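Local coordinates for glycoside hydrolase family 43 (Halothermothrix orenii, PDB 4QQS), which is a thermostable five-bladed beta-propeller glycosidase with alpha-L-arabinofuranosidase activity, probably acting in the breakdown of xylan-type polysaccharides, at residues 16-24 / 73-83. Residues are numbered along the deposited sequence; the frame is centred on the assembly and turned at random.
Sequences GDPYVLKHE and APEVIFYNNKF. With NA (sodium ion), chain D.
Leu21 CD2 lies 4.1 Å from Val76 CG1 and equally near Phe83 CD2, at the edge of that ring, in the apolar centre where two blades of the five-bladed beta-propeller meet. The innermost strands of these blades lie side by side and parallel (5° between the axes of 16-23 and 73-79) but are joined by side chains and water: Tyr19 and Leu21 pair through their backbones with strand 26-32, Glu75 and Ile77 with strand 82-90.

At the end away from the sodium ion, His23, Phe78 and Phe83 form an aromatic cluster. The His23 imidazole sets NE2 over the centre of the Phe78 ring in an edge-to-face pair with ring centroids 4.3 Å apart, while Phe83 turns its own edge, led by CZ, to one face of His23; those two planes stand at 78°.

Toward the sodium ion from Leu21, Tyr19 has CG anti to its backbone N (chi1 -179°), which sends the ring across the gap. Tyr19 OH donates to Val76 O at 2.9 Å, from above the carbonyl plane, and Glu75 CB packs over a face as a CH-pi contact, 3.8 Å from the centroid of the Tyr19 ring.

At the polar end, water 1 bridges Asp17 O and Pro74 O. The carboxylate of Asp17, the predicted proton acceptor, is hydrogen-bonded through OD1 to Thr32. The Glu75 carboxylate is divided between two tasks: OE1 is hydrogen-bonded to His128, while His256 and four waters complete the sodium site, in which Glu75 OE2 lies 2.1 Å from the metal.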
ATOM      1  N   GLY A  16      -9.196  -4.013   2.527  1.00  8.28           N
ATOM      2  CA  GLY A  16      -8.306  -2.951   2.945  1.00  8.35           C
ATOM      3  C   GLY A  16      -7.145  -2.890   1.971  1.00  7.70           C
ATOM      4  O   GLY A  16      -6.915  -3.824   1.211  1.00  8.32           O
ATOM      5  N   ASP A  17      -6.407  -1.796   1.984  1.00  8.06           N
ATOM      6  CA  ASP A  17      -5.068  -1.741   1.426  1.00  7.97           C
ATOM      7  C   ASP A  17      -5.092  -1.892  -0.103  1.00  7.57           C
ATOM      8  O   ASP A  17      -4.493  -2.801  -0.670  1.00  8.65           O
ATOM      9  CB  ASP A  17      -4.176  -2.790   2.094  1.00  8.66           C
ATOM     10  CG  ASP A  17      -4.338  -2.818   3.611  1.00  8.50           C
ATOM     11  OD1 ASP A  17      -4.399  -3.938   4.178  1.00  9.88           O
ATOM     12  OD2 ASP A  17      -4.407  -1.737   4.225  1.00  9.60           O
ATOM     13  N   PRO A  18      -5.798  -0.991  -0.787  1.00  7.85           N
ATOM     14  CA  PRO A  18      -5.976  -1.162  -2.234  1.00  8.36           C
ATOM     15  C   PRO A  18      -4.748  -0.784  -3.050  1.00  8.17           C
ATOM     16  O   PRO A  18      -4.309   0.359  -3.003  1.00 10.28           O
ATOM     17  CB  PRO A  18      -7.129  -0.209  -2.541  1.00  9.12           C
ATOM     18  CG  PRO A  18      -6.988   0.877  -1.535  1.00  8.90           C
ATOM     19  CD  PRO A  18      -6.574   0.156  -0.282  1.00  8.33           C
ATOM     20  N   TYR A  19      -4.247  -1.730  -3.826  1.00  7.44           N
ATOM     21  CA  TYR A  19      -3.085  -1.498  -4.667  1.00  7.38           C
ATOM     22  C   TYR A  19      -3.514  -1.620  -6.118  1.00  7.37           C
ATOM     23  O   TYR A  19      -4.005  -2.666  -6.509  1.00  7.95           O
ATOM     24  CB  TYR A  19      -1.988  -2.520  -4.355  1.00  7.64           C
ATOM     25  CG  TYR A  19      -0.768  -2.278  -5.204  1.00  8.31           C
ATOM     26  CD1 TYR A  19      -0.714  -2.760  -6.496  1.00 10.36           C
ATOM     27  CD2 TYR A  19       0.295  -1.536  -4.743  1.00  9.78           C
ATOM     28  CE1 TYR A  19       0.359  -2.536  -7.306  1.00 12.54           C
ATOM     29  CE2 TYR A  19       1.411  -1.316  -5.557  1.00 11.24           C
ATOM     30  CZ  TYR A  19       1.418  -1.825  -6.841  1.00 12.93           C
ATOM     31  OH  TYR A  19       2.482  -1.639  -7.691  1.00 15.57           O
ATOM     32  N   VAL A  20      -3.296  -0.578  -6.922  1.00  7.31           N
ATOM     33  CA  VAL A  20      -3.638  -0.611  -8.334  1.00  7.85           C
ATOM     34  C   VAL A  20      -2.397  -0.574  -9.189  1.00  8.51           C
ATOM     35  O   VAL A  20      -1.544   0.294  -9.015  1.00  9.73           O
ATOM     36  CB  VAL A  20      -4.583   0.528  -8.733  1.00  8.64           C
ATOM     37  CG1 VAL A  20      -4.786   0.571 -10.245  1.00  9.62           C
ATOM     38  CG2 VAL A  20      -5.904   0.371  -8.007  1.00  8.74           C
ATOM     39  N   LEU A  21      -2.339  -1.505 -10.136  1.00  8.90           N
ATOM     40  CA  LEU A  21      -1.351  -1.493 -11.203  1.00 10.75           C
ATOM     41  C   LEU A  21      -2.042  -1.271 -12.536  1.00  9.82           C
ATOM     42  O   LEU A  21      -3.017  -1.927 -12.870  1.00 10.00           O
ATOM     43  CB  LEU A  21      -0.585  -2.811 -11.255  1.00 13.89           C
ATOM     44  CG  LEU A  21       0.530  -2.839 -12.306  1.00 16.03           C
ATOM     45  CD1 LEU A  21       1.607  -1.767 -12.043  1.00 16.82           C
ATOM     46  CD2 LEU A  21       1.151  -4.213 -12.365  1.00 16.99           C
ATOM     47  N   LYS A  22      -1.532  -0.313 -13.295  1.00 10.26           N
ATOM     48  CA  LYS A  22      -1.944  -0.118 -14.686  1.00 10.10           C
ATOM     49  C   LYS A  22      -1.021  -0.906 -15.600  1.00 10.71           C
ATOM     50  O   LYS A  22       0.194  -0.790 -15.489  1.00 11.48           O
ATOM     51  CB  LYS A  22      -1.898   1.363 -15.054  1.00 10.12           C
ATOM     52  CG  LYS A  22      -2.507   1.646 -16.418  1.00 11.22           C
ATOM     53  CD  LYS A  22      -2.438   3.100 -16.798  1.00 12.54           C
ATOM     54  CE  LYS A  22      -3.096   3.322 -18.136  1.00 13.90           C
ATOM     55  NZ  LYS A  22      -3.009   4.742 -18.582  1.00 15.40           N
ATOM     56  N   HIS A  23      -1.605  -1.720 -16.480  1.00 10.94           N
ATOM     57  CA  HIS A  23      -0.830  -2.486 -17.448  1.00 11.71           C
ATOM     58  C   HIS A  23      -1.627  -2.621 -18.741  1.00 11.64           C
ATOM     59  O   HIS A  23      -2.760  -3.087 -18.721  1.00 11.92           O
ATOM     60  CB  HIS A  23      -0.488  -3.885 -16.922  1.00 13.09           C
ATOM     61  CG  HIS A  23       0.551  -4.578 -17.745  1.00 15.03           C
ATOM     62  ND1 HIS A  23       0.269  -5.610 -18.615  1.00 17.00           N
ATOM     63  CD2 HIS A  23       1.882  -4.352 -17.849  1.00 16.37           C
ATOM     64  CE1 HIS A  23       1.387  -6.004 -19.200  1.00 16.53           C
ATOM     65  NE2 HIS A  23       2.379  -5.253 -18.755  1.00 17.75           N
ATOM     66  N   GLU A  24      -1.026  -2.222 -19.862  1.00 13.16           N
ATOM     67  CA  GLU A  24      -1.632  -2.369 -21.190  1.00 15.01           C
ATOM     68  C   GLU A  24      -3.084  -1.886 -21.210  1.00 14.63           C
ATOM     69  O   GLU A  24      -3.993  -2.578 -21.645  1.00 15.30           O
ATOM     70  CB  GLU A  24      -1.469  -3.809 -21.704  1.00 16.95           C
ATOM     71  CG  GLU A  24       0.013  -4.154 -21.900  1.00 19.84           C
ATOM     72  CD  GLU A  24       0.281  -5.488 -22.570  1.00 22.52           C
ATOM     73  OE1 GLU A  24      -0.611  -6.364 -22.559  1.00 23.60           O
ATOM     74  OE2 GLU A  24       1.406  -5.659 -23.092  1.00 23.58           O
ATOM     75  N   ALA A  73      -2.267  -7.052   2.366  1.00  6.84           N
ATOM     76  CA  ALA A  73      -1.600  -5.957   1.646  1.00  7.22           C
ATOM     77  C   ALA A  73      -0.709  -6.409   0.491  1.00  7.29           C
ATOM     78  O   ALA A  73       0.512  -6.216   0.510  1.00  9.16           O
ATOM     79  CB  ALA A  73      -0.857  -5.048   2.624  1.00  8.17           C
ATOM     80  N   PRO A  74      -1.337  -6.966  -0.548  1.00  6.74           N
ATOM     81  CA  PRO A  74      -0.610  -7.402  -1.734  1.00  6.71           C
ATOM     82  C   PRO A  74      -0.226  -6.220  -2.612  1.00  6.67           C
ATOM     83  O   PRO A  74      -0.998  -5.262  -2.724  1.00  7.43           O
ATOM     84  CB  PRO A  74      -1.639  -8.270  -2.454  1.00  7.62           C
ATOM     85  CG  PRO A  74      -2.935  -7.609  -2.140  1.00  7.41           C
ATOM     86  CD  PRO A  74      -2.789  -7.142  -0.697  1.00  7.28           C
ATOM     87  N   GLU A  75       0.928  -6.299  -3.253  1.00  6.64           N
ATOM     88  CA  GLU A  75       1.316  -5.300  -4.244  1.00  8.50           C
ATOM     89  C   GLU A  75       1.935  -6.022  -5.416  1.00  9.72           C
ATOM     90  O   GLU A  75       2.638  -7.012  -5.230  1.00 10.71           O
ATOM     91  CB  GLU A  75       2.313  -4.313  -3.684  1.00  9.89           C
ATOM     92  CG  GLU A  75       1.805  -3.496  -2.538  1.00 10.57           C
ATOM     93  CD  GLU A  75       2.604  -2.186  -2.386  1.00 12.29           C
ATOM     94  OE1 GLU A  75       3.483  -1.897  -3.217  1.00 11.96           O
ATOM     95  OE2 GLU A  75       2.366  -1.438  -1.429  1.00 13.15           O
ATOM     96  N   VAL A  76       1.669  -5.519  -6.617  1.00 10.52           N
ATOM     97  CA  VAL A  76       2.097  -6.163  -7.846  1.00 10.83           C
ATOM     98  C   VAL A  76       2.821  -5.184  -8.768  1.00 11.28           C
ATOM     99  O   VAL A  76       2.290  -4.121  -9.080  1.00 13.49           O
ATOM    100  CB  VAL A  76       0.882  -6.766  -8.576  1.00 11.23           C
ATOM    101  CG1 VAL A  76       1.300  -7.426  -9.874  1.00 11.56           C
ATOM    102  CG2 VAL A  76       0.169  -7.772  -7.680  1.00 11.35           C
ATOM    103  N   ILE A  77       4.027  -5.560  -9.192  1.00 10.27           N
ATOM    104  CA  ILE A  77       4.787  -4.791 -10.175  1.00 10.45           C
ATOM    105  C   ILE A  77       4.991  -5.605 -11.446  1.00  9.79           C
ATOM    106  O   ILE A  77       4.932  -6.827 -11.422  1.00  9.22           O
ATOM    107  CB  ILE A  77       6.171  -4.332  -9.634  1.00 10.94           C
ATOM    108  CG1 ILE A  77       7.088  -5.518  -9.324  1.00 10.99           C
ATOM    109  CG2 ILE A  77       5.974  -3.458  -8.405  1.00 12.31           C
ATOM    110  CD1 ILE A  77       8.508  -5.125  -8.954  1.00 12.37           C
ATOM    111  N   PHE A  78       5.204  -4.902 -12.551  1.00 10.80           N
ATOM    112  CA  PHE A  78       5.608  -5.520 -13.806  1.00 11.35           C
ATOM    113  C   PHE A  78       7.101  -5.258 -13.978  1.00 11.62           C
ATOM    114  O   PHE A  78       7.515  -4.107 -14.127  1.00 12.79           O
ATOM    115  CB  PHE A  78       4.807  -4.939 -14.960  1.00 12.26           C
ATOM    116  CG  PHE A  78       5.100  -5.582 -16.277  1.00 13.63           C
ATOM    117  CD1 PHE A  78       4.672  -6.865 -16.541  1.00 14.58           C
ATOM    118  CD2 PHE A  78       5.801  -4.898 -17.258  1.00 15.31           C
ATOM    119  CE1 PHE A  78       4.939  -7.452 -17.755  1.00 16.23           C
ATOM    120  CE2 PHE A  78       6.066  -5.490 -18.472  1.00 16.53           C
ATOM    121  CZ  PHE A  78       5.634  -6.766 -18.711  1.00 16.86           C
ATOM    122  N   TYR A  79       7.901  -6.325 -13.914  1.00 11.95           N
ATOM    123  CA  TYR A  79       9.365  -6.228 -13.814  1.00 13.38           C
ATOM    124  C   TYR A  79       9.934  -7.420 -14.525  1.00 14.80           C
ATOM    125  O   TYR A  79       9.454  -8.522 -14.320  1.00 14.83           O
ATOM    126  CB  TYR A  79       9.788  -6.252 -12.335  1.00 13.67           C
ATOM    127  CG  TYR A  79      11.282  -6.203 -12.030  1.00 13.77           C
ATOM    128  CD1 TYR A  79      11.990  -5.009 -12.115  1.00 13.84           C
ATOM    129  CD2 TYR A  79      11.968  -7.337 -11.609  1.00 14.42           C
ATOM    130  CE1 TYR A  79      13.334  -4.950 -11.804  1.00 14.18           C
ATOM    131  CE2 TYR A  79      13.323  -7.281 -11.307  1.00 14.44           C
ATOM    132  CZ  TYR A  79      13.999  -6.083 -11.405  1.00 14.45           C
ATOM    133  OH  TYR A  79      15.340  -5.998 -11.091  1.00 15.21           O
ATOM    134  N   ASN A  80      10.940  -7.198 -15.369  1.00 15.60           N
ATOM    135  CA  ASN A  80      11.538  -8.261 -16.165  1.00 17.35           C
ATOM    136  C   ASN A  80      10.466  -9.064 -16.905  1.00 15.81           C
ATOM    137  O   ASN A  80      10.485 -10.297 -16.938  1.00 16.69           O
ATOM    138  CB  ASN A  80      12.403  -9.156 -15.284  1.00 19.84           C
ATOM    139  CG  ASN A  80      13.710  -8.484 -14.859  1.00 22.02           C
ATOM    140  OD1 ASN A  80      14.116  -7.453 -15.402  1.00 23.12           O
ATOM    141  ND2 ASN A  80      14.380  -9.084 -13.885  1.00 22.90           N
ATOM    142  N   ASN A  81       9.537  -8.331 -17.500  1.00 14.99           N
ATOM    143  CA  ASN A  81       8.530  -8.891 -18.387  1.00 14.98           C
ATOM    144  C   ASN A  81       7.616  -9.909 -17.712  1.00 14.79           C
ATOM    145  O   ASN A  81       7.064 -10.774 -18.381  1.00 15.97           O
ATOM    146  CB  ASN A  81       9.177  -9.496 -19.637  1.00 16.30           C
ATOM    147  CG  ASN A  81       8.255  -9.467 -20.830  1.00 17.72           C
ATOM    148  OD1 ASN A  81       7.425  -8.563 -20.962  1.00 19.00           O
ATOM    149  ND2 ASN A  81       8.394 -10.452 -21.711  1.00 18.79           N
ATOM    150  N   LYS A  82       7.447  -9.801 -16.395  1.00 14.24           N
ATOM    151  CA  LYS A  82       6.408 -10.574 -15.716  1.00 14.69           C
ATOM    152  C   LYS A  82       5.908  -9.817 -14.503  1.00 12.27           C
ATOM    153  O   LYS A  82       6.380  -8.725 -14.216  1.00 12.89           O
ATOM    154  CB  LYS A  82       6.860 -11.989 -15.354  1.00 18.01           C
ATOM    155  CG  LYS A  82       7.857 -12.126 -14.242  1.00 21.16           C
ATOM    156  CD  LYS A  82       8.143 -13.617 -14.057  1.00 23.72           C
ATOM    157  CE  LYS A  82       8.988 -13.921 -12.846  1.00 25.66           C
ATOM    158  NZ  LYS A  82       9.153 -15.388 -12.646  1.00 26.85           N
ATOM    159  N   PHE A  83       4.922 -10.400 -13.826  1.00 10.99           N
ATOM    160  CA  PHE A  83       4.316  -9.769 -12.663  1.00 10.56           C
ATOM    161  C   PHE A  83       4.842 -10.393 -11.393  1.00  9.98           C
ATOM    162  O   PHE A  83       4.882 -11.609 -11.266  1.00 10.89           O
ATOM    163  CB  PHE A  83       2.791  -9.868 -12.731  1.00 10.85           C
ATOM    164  CG  PHE A  83       2.225  -9.232 -13.959  1.00 11.91           C
ATOM    165  CD1 PHE A  83       2.133  -9.940 -15.147  1.00 13.14           C
ATOM    166  CD2 PHE A  83       1.851  -7.902 -13.953  1.00 13.19           C
ATOM    167  CE1 PHE A  83       1.655  -9.337 -16.290  1.00 14.57           C
ATOM    168  CE2 PHE A  83       1.364  -7.300 -15.099  1.00 14.70           C
ATOM    169  CZ  PHE A  83       1.268  -8.021 -16.259  1.00 15.54           C
TER
HETATM  170 NA    NA D 402       1.098  -1.078   0.188  1.00  9.85          NA
HETATM  171  O   HOH W   1      -1.878  -3.673  -0.640  1.00  9.22           O
HETATM  172  O   HOH W   2       1.578  -3.174   0.842  1.00 14.02           O
HETATM  173  O   HOH W   3       0.545   1.440   0.537  1.00 23.16           O
HETATM  174  O   HOH W   4      -0.534  -1.404  -1.186  1.00 14.02           O
HETATM  175  O   HOH W   5       2.994  -0.778   1.584  1.00 11.21           O